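Local coordinates for protein dioxygenase (Pseudomonas brassicacearum, PDB 5V2D) that probably uses a bound iron ion and dioxygen to cleave the central double bond of lignin-derived stilbenes, at residues A[122-127]-A[155-160]. Residues are numbered along the deposited sequence; the frame is centred on the assembly and turned at random.
Sequences VYRNAF and KEDALP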
# COMPACT_ATOMS: atom_id res chain seq x y z
N VAL A 122 -20.41 -3.79 2.98
CA VAL A 122 -19.41 -3.42 3.94
C VAL A 122 -18.08 -4.01 3.52
O VAL A 122 -18.02 -5.17 3.06
CB VAL A 122 -19.83 -3.94 5.35
CG1 VAL A 122 -18.70 -3.80 6.36
CG2 VAL A 122 -21.08 -3.15 5.88
N TYR A 123 -17.01 -3.22 3.70
CA TYR A 123 -15.63 -3.63 3.38
C TYR A 123 -15.33 -5.02 3.91
O TYR A 123 -15.45 -5.28 5.12
CB TYR A 123 -14.62 -2.61 3.93
CG TYR A 123 -13.18 -2.93 3.71
CD1 TYR A 123 -12.41 -3.41 4.74
CD2 TYR A 123 -12.56 -2.79 2.43
CE1 TYR A 123 -11.03 -3.71 4.55
CE2 TYR A 123 -11.19 -3.07 2.27
CZ TYR A 123 -10.43 -3.52 3.32
OH TYR A 123 -9.10 -3.92 3.21
N ARG A 124 -14.94 -5.91 2.99
CA ARG A 124 -14.47 -7.28 3.30
C ARG A 124 -15.54 -8.05 4.09
O ARG A 124 -15.24 -8.91 4.93
CB ARG A 124 -13.13 -7.27 4.03
CG ARG A 124 -11.94 -6.84 3.11
CD ARG A 124 -10.58 -7.27 3.67
NE ARG A 124 -10.49 -8.72 3.86
CZ ARG A 124 -9.41 -9.38 4.32
NH1 ARG A 124 -8.39 -8.68 4.75
NH2 ARG A 124 -9.39 -10.75 4.37
N ASN A 125 -16.82 -7.72 3.85
CA ASN A 125 -17.89 -8.45 4.47
C ASN A 125 -18.92 -8.80 3.39
O ASN A 125 -19.93 -8.07 3.16
CB ASN A 125 -18.48 -7.66 5.66
CG ASN A 125 -19.58 -8.47 6.39
OD1 ASN A 125 -19.93 -9.55 5.90
ND2 ASN A 125 -20.13 -7.94 7.50
N ALA A 126 -18.66 -9.92 2.76
CA ALA A 126 -19.53 -10.35 1.64
C ALA A 126 -20.94 -10.75 2.11
O ALA A 126 -21.88 -10.74 1.31
CB ALA A 126 -18.89 -11.51 0.88
N PHE A 127 -21.15 -11.02 3.40
CA PHE A 127 -22.53 -11.23 3.87
C PHE A 127 -23.41 -10.04 3.67
O PHE A 127 -24.59 -10.21 3.74
CB PHE A 127 -22.57 -11.65 5.38
CG PHE A 127 -21.75 -12.88 5.67
CD1 PHE A 127 -22.20 -14.15 5.21
CD2 PHE A 127 -20.51 -12.80 6.33
CE1 PHE A 127 -21.44 -15.30 5.45
CE2 PHE A 127 -19.75 -13.96 6.54
CZ PHE A 127 -20.23 -15.21 6.13
N LYS A 155 -4.67 -7.42 -3.79
CA LYS A 155 -5.37 -7.03 -2.63
C LYS A 155 -5.50 -8.25 -1.70
O LYS A 155 -5.77 -9.31 -2.15
CB LYS A 155 -6.68 -6.59 -3.11
CG LYS A 155 -7.79 -6.50 -2.22
CD LYS A 155 -7.80 -5.44 -1.37
CE LYS A 155 -9.27 -5.07 -1.11
NZ LYS A 155 -9.05 -3.88 -0.19
N GLU A 156 -5.29 -8.02 -0.43
CA GLU A 156 -4.97 -9.06 0.53
C GLU A 156 -6.12 -9.98 0.91
O GLU A 156 -5.93 -10.90 1.72
CB GLU A 156 -4.37 -8.46 1.81
CG GLU A 156 -5.39 -7.65 2.66
CD GLU A 156 -4.66 -6.67 3.59
OE1 GLU A 156 -3.83 -5.87 3.08
OE2 GLU A 156 -4.91 -6.68 4.83
N ASP A 157 -7.29 -9.78 0.33
CA ASP A 157 -8.48 -10.65 0.56
C ASP A 157 -8.62 -11.73 -0.49
O ASP A 157 -9.55 -12.49 -0.44
CB ASP A 157 -9.78 -9.84 0.64
CG ASP A 157 -10.12 -9.12 -0.63
OD1 ASP A 157 -9.25 -9.01 -1.56
OD2 ASP A 157 -11.31 -8.59 -0.70
N ALA A 158 -7.70 -11.80 -1.47
CA ALA A 158 -7.86 -12.73 -2.57
C ALA A 158 -6.54 -12.90 -3.32
O ALA A 158 -5.56 -12.19 -3.03
CB ALA A 158 -8.96 -12.24 -3.50
N LEU A 159 -6.56 -13.79 -4.30
CA LEU A 159 -5.46 -13.92 -5.22
C LEU A 159 -5.42 -12.68 -6.10
O LEU A 159 -6.43 -11.97 -6.26
CB LEU A 159 -5.71 -15.15 -6.11
CG LEU A 159 -5.52 -16.54 -5.43
CD1 LEU A 159 -6.01 -17.61 -6.39
CD2 LEU A 159 -4.08 -16.76 -5.15
N PRO A 160 -4.26 -12.37 -6.67
CA PRO A 160 -4.11 -11.18 -7.46
C PRO A 160 -4.67 -11.34 -8.83
O PRO A 160 -5.01 -12.47 -9.21
CB PRO A 160 -2.58 -11.01 -7.54
CG PRO A 160 -2.00 -12.33 -7.22
CD PRO A 160 -2.99 -13.12 -6.48
O HOH W 1 -7.89 -6.04 4.70
O HOH W 2 -6.56 -11.70 4.20
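Arg124 reaches over Asp157 and meets Glu156 through water and Tyr203. From CB its chain passes Tyr123, with CG lying 3.5 Å above the centre of that ring. The chain bends at chi3 (58°), about the CG-CD bond, and this turns the guanidinium over Asp157. NE is 3.5 Å from CB of Asp157, and CZ sits above the same carbon, so Asp157 covers one guanidinium face with its CA and CB. Its carboxylate hydrogen-bonds to Thr138 instead. NH1 hydrogen-bonds to Tyr203 OH, which also bonds to Glu156 OE2. NH1 also donates to a water lying at the guanidinium edge, in its plane, 2.7 Å away. That water donates to Glu156 OE2 and shares a hydrogen bond with Tyr123 OH. The direct approach of NH1 to Glu156 OE2, 4.0 Å, is longer than a salt bridge. NH2 uses a second water, 3.0 Å from it, which donates to the backbone O of Glu156. A leucine in place of Arg124 would probably cost both waters their bond to a guanidinium N-H and take a nearby positive charge from Glu156.

Lys155 NZ lies near the plane of the Tyr123 ring, at its edge, 3.4 Å from CE2. It makes a weak hydrogen bond to Tyr123 OH and another bond to Phe81 O.

Glu156 also accepts from His239, one of the four histidines on the iron, through OE1. It is thus a second-shell residue, and the water on NH1 links it to the 122-127 loop. In the seven-bladed beta-propeller of this family the iron sits on the axis, and this loop probably belongs to the cap over that end. Segment 122-127 follows helix 107-115 and precedes strand 143-147, while 155-160 forms the turn joining antiparallel strands 150-154 and 161-163.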